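Putative carbohydrate-active enzyme (Uncultured organism, PDB 5WH8) probably hydrolyses O-glycosidic bonds in cellulose-like polysaccharides, this chain being the family 5 glycoside hydrolase (cellulase) part of a longer, probably secreted protein. Local coordinates at residues V142-C147 and P176-I181; V29-M34 and N59-R64; L14-T19 and G230-V235. One frame throughout, in Å; residues are numbered along the deposited sequence.

Contact 1: residues V142-C147 and P176-I181. With EDO (1,2-ethanediol), chain B.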
# COMPACT_ATOMS: atom_id res chain seq x y z
N VAL A 142 3.97 7.14 8.01
CA VAL A 142 2.69 6.61 7.54
C VAL A 142 2.19 7.26 6.24
O VAL A 142 2.45 8.44 5.96
CB VAL A 142 1.56 6.74 8.60
CG1 VAL A 142 1.88 5.90 9.84
CG2 VAL A 142 1.30 8.20 8.99
N LEU A 143 1.49 6.46 5.45
CA LEU A 143 0.74 6.94 4.28
C LEU A 143 -0.69 6.43 4.44
O LEU A 143 -0.89 5.34 4.95
CB LEU A 143 1.31 6.44 2.95
CG LEU A 143 2.73 6.90 2.60
CD1 LEU A 143 3.75 6.01 3.27
CD2 LEU A 143 2.98 6.88 1.10
N TYR A 144 -1.68 7.21 3.99
CA TYR A 144 -3.09 6.88 4.18
C TYR A 144 -3.76 6.46 2.86
O TYR A 144 -3.96 7.28 1.96
CB TYR A 144 -3.82 8.11 4.80
CG TYR A 144 -3.26 8.61 6.14
CD1 TYR A 144 -2.86 7.72 7.15
CD2 TYR A 144 -3.18 9.98 6.41
CE1 TYR A 144 -2.40 8.19 8.37
CE2 TYR A 144 -2.70 10.45 7.60
CZ TYR A 144 -2.31 9.56 8.59
OH TYR A 144 -1.86 10.03 9.80
N GLU A 145 -4.09 5.17 2.73
CA GLU A 145 -4.75 4.64 1.53
C GLU A 145 -6.25 4.52 1.85
O GLU A 145 -6.67 3.57 2.52
CB GLU A 145 -4.13 3.29 1.12
CG GLU A 145 -4.75 2.67 -0.13
CD GLU A 145 -4.04 1.41 -0.62
OE1 GLU A 145 -3.13 0.92 0.08
OE2 GLU A 145 -4.43 0.90 -1.69
N ILE A 146 -7.04 5.48 1.38
CA ILE A 146 -8.39 5.71 1.91
C ILE A 146 -9.48 4.75 1.34
O ILE A 146 -10.56 4.66 1.95
CB ILE A 146 -8.82 7.22 1.73
CG1 ILE A 146 -8.69 7.67 0.27
CG2 ILE A 146 -7.98 8.11 2.65
CD1 ILE A 146 -9.41 9.02 -0.03
N CYS A 147 -9.21 4.08 0.22
CA CYS A 147 -10.14 3.07 -0.36
C CYS A 147 -9.47 2.17 -1.41
O CYS A 147 -9.42 2.49 -2.59
CB CYS A 147 -11.38 3.75 -0.99
SG CYS A 147 -11.05 5.10 -2.15
N PRO A 176 -2.06 17.67 8.39
CA PRO A 176 -2.08 18.48 7.16
C PRO A 176 -1.17 18.03 6.00
O PRO A 176 -1.47 18.39 4.86
CB PRO A 176 -1.64 19.87 7.65
CG PRO A 176 -1.96 19.89 9.08
CD PRO A 176 -1.81 18.49 9.59
N ASP A 177 -0.09 17.31 6.28
CA ASP A 177 0.96 17.10 5.26
C ASP A 177 1.19 15.64 4.79
O ASP A 177 1.93 15.39 3.85
CB ASP A 177 2.27 17.68 5.80
CG ASP A 177 2.20 19.20 5.94
OD1 ASP A 177 2.13 19.87 4.90
OD2 ASP A 177 2.18 19.71 7.08
N LYS A 178 0.54 14.70 5.44
CA LYS A 178 0.78 13.27 5.18
C LYS A 178 0.22 12.89 3.81
O LYS A 178 -0.81 13.41 3.40
CB LYS A 178 0.13 12.46 6.30
CG LYS A 178 0.92 11.24 6.81
CD LYS A 178 2.31 11.57 7.30
CE LYS A 178 2.33 12.56 8.45
NZ LYS A 178 1.70 12.01 9.70
N ILE A 179 0.91 12.02 3.06
CA ILE A 179 0.42 11.57 1.76
C ILE A 179 -0.85 10.73 1.89
O ILE A 179 -0.94 9.83 2.73
CB ILE A 179 1.48 10.76 1.00
CG1 ILE A 179 2.71 11.64 0.78
CG2 ILE A 179 0.92 10.21 -0.35
CD1 ILE A 179 3.83 10.97 0.03
N ILE A 180 -1.84 11.08 1.06
CA ILE A 180 -3.08 10.32 0.91
C ILE A 180 -3.06 9.68 -0.46
O ILE A 180 -2.72 10.34 -1.46
CB ILE A 180 -4.33 11.22 1.08
CG1 ILE A 180 -4.38 11.73 2.52
CG2 ILE A 180 -5.60 10.48 0.72
CD1 ILE A 180 -5.40 12.82 2.78
N ILE A 181 -3.36 8.38 -0.52
CA ILE A 181 -3.38 7.62 -1.78
C ILE A 181 -4.83 7.25 -2.04
O ILE A 181 -5.46 6.59 -1.21
CB ILE A 181 -2.52 6.33 -1.74
CG1 ILE A 181 -1.11 6.60 -1.23
CG2 ILE A 181 -2.47 5.67 -3.16
CD1 ILE A 181 -0.27 5.35 -0.91
C1 EDO B . 4.37 10.71 4.36
O1 EDO B . 3.02 10.35 4.16
C2 EDO B . 5.24 9.48 4.26
O2 EDO B . 6.56 9.85 4.62
O HOH W 1 -7.19 4.53 -1.66

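Contact 2: residues V29-M34 and N59-R64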
# COMPACT_ATOMS: atom_id res chain seq x y z
N VAL A 29 12.00 9.37 -5.06
CA VAL A 29 12.09 8.11 -4.31
C VAL A 29 11.18 7.08 -4.94
O VAL A 29 10.05 7.42 -5.26
CB VAL A 29 11.68 8.31 -2.81
CG1 VAL A 29 11.54 6.97 -2.06
CG2 VAL A 29 12.66 9.20 -2.08
N GLN A 30 11.68 5.86 -5.11
CA GLN A 30 10.87 4.68 -5.46
C GLN A 30 11.01 3.68 -4.30
O GLN A 30 12.11 3.20 -4.04
CB GLN A 30 11.33 4.05 -6.78
CG GLN A 30 10.59 2.73 -7.10
CD GLN A 30 11.18 1.95 -8.24
OE1 GLN A 30 12.40 1.88 -8.42
NE2 GLN A 30 10.31 1.33 -9.03
N LEU A 31 9.89 3.35 -3.65
CA LEU A 31 9.86 2.37 -2.55
C LEU A 31 9.37 1.03 -3.07
O LEU A 31 8.57 0.99 -3.98
CB LEU A 31 8.93 2.84 -1.43
CG LEU A 31 9.18 4.21 -0.80
CD1 LEU A 31 8.06 4.57 0.18
CD2 LEU A 31 10.59 4.28 -0.13
N ARG A 32 9.86 -0.05 -2.46
CA ARG A 32 9.49 -1.41 -2.81
C ARG A 32 9.16 -2.19 -1.55
O ARG A 32 9.94 -2.18 -0.60
CB ARG A 32 10.64 -2.11 -3.57
CG ARG A 32 11.19 -1.27 -4.74
CD ARG A 32 12.43 -1.93 -5.40
NE ARG A 32 13.49 -2.13 -4.42
CZ ARG A 32 14.79 -1.95 -4.63
NH1 ARG A 32 15.26 -1.58 -5.83
NH2 ARG A 32 15.64 -2.17 -3.64
N GLY A 33 8.01 -2.87 -1.51
CA GLY A 33 7.72 -3.66 -0.32
C GLY A 33 6.61 -4.69 -0.48
O GLY A 33 6.31 -5.16 -1.59
N MET A 34 5.98 -5.02 0.66
CA MET A 34 5.01 -6.12 0.75
C MET A 34 3.72 -5.66 1.41
O MET A 34 3.73 -4.79 2.27
CB MET A 34 5.57 -7.29 1.58
CG MET A 34 6.77 -7.98 0.98
SD MET A 34 6.43 -8.82 -0.59
CE MET A 34 5.20 -10.06 -0.14
N ASN A 59 14.75 -6.87 2.80
CA ASN A 59 15.13 -5.51 2.41
C ASN A 59 13.94 -4.64 1.97
O ASN A 59 14.08 -3.80 1.08
CB ASN A 59 16.18 -5.55 1.29
CG ASN A 59 17.33 -6.48 1.61
OD1 ASN A 59 17.54 -7.50 0.96
ND2 ASN A 59 18.08 -6.13 2.64
N ILE A 60 12.77 -4.82 2.59
CA ILE A 60 11.62 -4.01 2.19
C ILE A 60 11.78 -2.57 2.66
O ILE A 60 12.46 -2.31 3.66
CB ILE A 60 10.25 -4.55 2.71
CG1 ILE A 60 10.09 -4.46 4.24
CG2 ILE A 60 9.99 -5.97 2.19
CD1 ILE A 60 8.66 -4.70 4.72
N ASP A 61 11.15 -1.65 1.93
CA ASP A 61 11.13 -0.23 2.28
C ASP A 61 9.83 0.19 2.94
O ASP A 61 9.76 1.27 3.54
CB ASP A 61 11.29 0.63 1.04
CG ASP A 61 12.58 0.37 0.28
OD1 ASP A 61 13.66 0.33 0.91
OD2 ASP A 61 12.48 0.22 -0.96
N ILE A 62 8.79 -0.63 2.78
CA ILE A 62 7.42 -0.25 3.10
C ILE A 62 6.58 -1.53 3.34
O ILE A 62 6.81 -2.57 2.68
CB ILE A 62 6.82 0.61 1.95
CG1 ILE A 62 5.40 1.10 2.28
CG2 ILE A 62 6.86 -0.13 0.62
CD1 ILE A 62 5.02 2.29 1.39
N PHE A 63 5.64 -1.47 4.29
CA PHE A 63 4.69 -2.55 4.55
C PHE A 63 3.29 -1.97 4.52
O PHE A 63 3.05 -0.89 5.03
CB PHE A 63 4.95 -3.23 5.92
CG PHE A 63 4.24 -4.54 6.08
CD1 PHE A 63 4.63 -5.66 5.37
CD2 PHE A 63 3.13 -4.65 6.90
CE1 PHE A 63 3.94 -6.86 5.47
CE2 PHE A 63 2.44 -5.84 7.01
CZ PHE A 63 2.85 -6.95 6.32
N ARG A 64 2.36 -2.72 3.94
CA ARG A 64 0.97 -2.27 3.82
C ARG A 64 0.05 -3.13 4.69
O ARG A 64 0.07 -4.35 4.62
CB ARG A 64 0.55 -2.33 2.35
CG ARG A 64 -0.92 -2.06 2.06
CD ARG A 64 -1.09 -2.17 0.58
NE ARG A 64 -2.36 -1.79 -0.04
CZ ARG A 64 -3.20 -2.63 -0.66
NH1 ARG A 64 -3.04 -3.95 -0.63
NH2 ARG A 64 -4.24 -2.13 -1.29
O HOH W 2 13.91 1.21 -3.30
O HOH W 3 13.65 -2.40 -1.44

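Contact 3: residues L14-T19 and G230-V235. With EDO (1,2-ethanediol), chain C; EDO (1,2-ethanediol), chain B.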
# COMPACT_ATOMS: atom_id res chain seq x y z
N LEU A 14 8.04 11.99 3.29
CA LEU A 14 7.84 12.04 1.84
C LEU A 14 6.71 13.03 1.48
O LEU A 14 5.78 13.25 2.28
CB LEU A 14 7.51 10.64 1.29
CG LEU A 14 8.41 9.50 1.75
CD1 LEU A 14 7.90 8.13 1.25
CD2 LEU A 14 9.87 9.77 1.32
N SER A 15 6.80 13.62 0.30
CA SER A 15 5.72 14.44 -0.24
C SER A 15 5.57 14.20 -1.75
O SER A 15 6.35 13.47 -2.36
CB SER A 15 5.96 15.92 0.06
OG SER A 15 7.10 16.39 -0.61
N VAL A 16 4.56 14.82 -2.35
CA VAL A 16 4.31 14.70 -3.79
C VAL A 16 4.65 16.00 -4.52
O VAL A 16 4.14 17.05 -4.14
CB VAL A 16 2.83 14.31 -4.06
CG1 VAL A 16 2.63 13.93 -5.52
CG2 VAL A 16 2.41 13.18 -3.14
N GLN A 17 5.50 15.90 -5.53
CA GLN A 17 5.82 17.04 -6.41
C GLN A 17 5.55 16.65 -7.86
O GLN A 17 6.26 15.83 -8.45
CB GLN A 17 7.29 17.46 -6.26
CG GLN A 17 7.61 18.22 -4.98
CD GLN A 17 9.05 18.73 -4.95
OE1 GLN A 17 9.82 18.54 -5.89
NE2 GLN A 17 9.41 19.40 -3.86
N GLY A 18 4.49 17.22 -8.43
CA GLY A 18 4.04 16.83 -9.76
C GLY A 18 3.68 15.36 -9.78
O GLY A 18 2.89 14.89 -8.95
N THR A 19 4.28 14.62 -10.70
CA THR A 19 3.99 13.20 -10.82
C THR A 19 4.88 12.32 -9.96
O THR A 19 4.77 11.08 -10.03
CB THR A 19 4.15 12.70 -12.25
OG1 THR A 19 5.51 12.90 -12.66
CG2 THR A 19 3.19 13.44 -13.19
N GLY A 230 -0.57 14.58 -15.43
CA GLY A 230 0.01 15.13 -14.22
C GLY A 230 -0.25 14.41 -12.91
O GLY A 230 0.05 14.99 -11.86
N LEU A 231 -0.78 13.19 -12.94
CA LEU A 231 -1.03 12.43 -11.69
C LEU A 231 0.19 11.61 -11.26
O LEU A 231 0.91 11.05 -12.07
CB LEU A 231 -2.23 11.49 -11.83
CG LEU A 231 -3.58 12.08 -12.23
CD1 LEU A 231 -4.70 11.14 -11.92
CD2 LEU A 231 -3.81 13.42 -11.57
N ALA A 232 0.40 11.56 -9.95
CA ALA A 232 1.42 10.72 -9.32
C ALA A 232 0.76 9.39 -8.96
O ALA A 232 -0.25 9.39 -8.24
CB ALA A 232 1.98 11.40 -8.09
N LEU A 233 1.29 8.30 -9.49
CA LEU A 233 0.69 6.97 -9.31
C LEU A 233 1.48 6.16 -8.28
O LEU A 233 2.71 6.28 -8.20
CB LEU A 233 0.64 6.21 -10.62
CG LEU A 233 -0.05 6.89 -11.79
CD1 LEU A 233 -0.05 5.92 -12.96
CD2 LEU A 233 -1.46 7.35 -11.43
N PHE A 234 0.79 5.32 -7.52
CA PHE A 234 1.43 4.44 -6.54
C PHE A 234 0.87 3.04 -6.73
O PHE A 234 -0.34 2.87 -6.64
CB PHE A 234 1.16 4.94 -5.11
CG PHE A 234 2.14 4.46 -4.05
CD1 PHE A 234 2.38 3.12 -3.82
CD2 PHE A 234 2.83 5.39 -3.26
CE1 PHE A 234 3.28 2.71 -2.81
CE2 PHE A 234 3.72 4.98 -2.26
CZ PHE A 234 3.95 3.64 -2.05
N VAL A 235 1.71 2.03 -7.00
CA VAL A 235 1.17 0.66 -7.11
C VAL A 235 1.12 0.06 -5.69
O VAL A 235 2.06 -0.60 -5.25
CB VAL A 235 2.00 -0.19 -8.10
CG1 VAL A 235 1.54 -1.65 -8.12
CG2 VAL A 235 1.86 0.39 -9.50
C1 EDO C . -0.20 15.33 -8.71
O1 EDO C . 0.65 15.57 -7.59
C2 EDO C . -1.43 14.57 -8.24
O2 EDO C . -1.13 13.18 -8.08
C1 EDO B . 4.37 10.71 4.36
O1 EDO B . 3.02 10.35 4.16
C2 EDO B . 5.24 9.48 4.26
O2 EDO B . 6.56 9.85 4.62
O HOH W 4 3.36 8.89 -11.65

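Contact 1: residues V142-C147 and P176-I181
Tyr144 and Ile180 sit side by side on neighbouring parallel strands, and the backbone around them is the tight part of the contact. Tyr144 N gives a nearly straight bond to Ile179 O (3.0 Å), and Tyr144 O in turn accepts from Ile181 N at 2.8 Å. Ile146 N then reaches Ile181 O, a longer bond. Side chains pack on two faces: Leu143 CD2 meets Ile181 CD1 at 4.1 Å, while Ile146 CG2 touches Ile180 CG2 on the face that carries the tyrosine ring. Lys178, bent at three successive torsions, lays CB 3.7 Å from Tyr144 CE2; its ammonium and the Tyr144 hydroxyl share Asp175.

At both ends the direct pairing gives way to small molecules. A 1,2-ethanediol O1 gives a hydrogen bond to Val142 O (2.7 Å) and receives one from Ile179 N, and a water joins Cys147 N to Ile181 O.

The pair supplies the two strands of the TIM-barrel beta-alpha-beta unit in which helix 157-172 links strand 142-145 to strand 180-182. Tyr144 and Ile146 lean on Ile171 of that helix, whereas Glu145 lies on the opposite face, its carboxylate salt-bridged to Arg64 and hydrogen-bonded to Thr236; strands 103-109 and 204-211 flank the pair.

Contact 2: residues V29-M34 and N59-R64
Leu31 and Ile62 meet methyl to methyl, CD1 to CD1 at 4.0 Å, their side chains crossing at about a right angle. Ile62 CG1 is anti to its backbone N (chi1 -176°), which carries CD1 to the leucine and leaves CG2 beside the backbone of Gly33. Met34 CG rests 4.0 Å from Ile60 CG2, again nearly at right angles, before the thioether bends away. Phe63 CD1 comes within 3.3 Å of Met34 O, the ring set obliquely to that carbonyl.

These residues lie on, or just before, the first two parallel strands, 32-36 and 62-68, of the TIM barrel, joined through helix 48-56 as a beta-alpha-beta unit. Met34 O accepts from Arg64 N, and Met34 N makes a longer bond to Ile62 O (3.3 Å). Gly33 CA makes a CH...O contact with the same Ile62 O.

Farther out, Asp61 is gripped through both backbone and side chain: its N donates to Arg32 O (2.9 Å), and OD2 takes Arg32 N on its anti lone pair at 3.0 Å. Two waters also donate to OD2, one shared with Gln30 O, the other with Asn59 O and Arg32 NH2. The Arg32 guanidinium stays beyond salt-bridge range of this carboxylate and bonds Gln309 O and Pro310 O, while Asp61 OD1 pairs with Lys311 and Tyr313.

Contact 3: residues L14-T19 and G230-V235
Gly230 and Thr19 touch first, where the methyl CG2 of the threonine lies 3.6 Å from the glycine carbonyl carbon. Gly230 has positive phi (99°) and is the C-prime residue of the Schellman motif that ends helix 217-228, so the threonine packs against the turn by which the chain leaves that helix. Thr19 CG2 stands anti to its own carbonyl carbon and also reaches the next residue, coming within 3.5 Å of Leu231 O. The side chain of Leu231 itself turns the other way, toward Ala195 and Tyr206.

Ala232 is the centre of the contact. Its methyl CB packs against Val16 and the turn that follows, 3.7 Å from Val16 CG1 and 3.4 Å from Thr19 O; its CA makes a CH...O contact with the same oxygen. No direct hydrogen bond crosses here, and small molecules make the polar links instead. One 1,2-ethanediol, probably from the crystallisation liquor, accepts from Ala232 N through O2 (2.9 Å) and donates to Gly18 O through O1 at 2.7 Å. A water donates to both Thr19 O and Leu231 O and accepts from Leu233 N, the bond to Leu231 O being the longest of the three at 3.3 Å. From Leu233 the chain continues as barrel strand 233-239.

The first segment belongs to the small antiparallel hairpin of strands 15-17 and 20-22, which lies by the N-terminal end of strand 233-239. Val16 leans on Met205 of strand 204-211, its N bonding to Asn203, while Leu233 faces helix 217-228 through Ala223 and Ile227, and Phe234 meets Met205 of strand 204-211 and Met21 of the hairpin strand 20-22.

In the fold
From the N terminus, segment 14-19, with hairpin strand 15-17, comes first, but contact 3 closes only when the chain reaches 230-235, more than two hundred residues on. Within that long span lie the other two in series: contact 2 closes strand 32-36 onto strand 62-68, and contact 1 later closes strand 142-145 onto strand 180-182, each around one beta-alpha-beta unit. Contact 3 instead sets the hairpin by the start of strand 233-239. Inside the barrel all three meet: Arg64 of contact 2 forms a salt bridge with Glu145 of contact 1, and Phe234 packs on Ile62, Leu143 and Ile181. Leu14 touches Leu31, and one ethanediol bridges contacts 1 and 3.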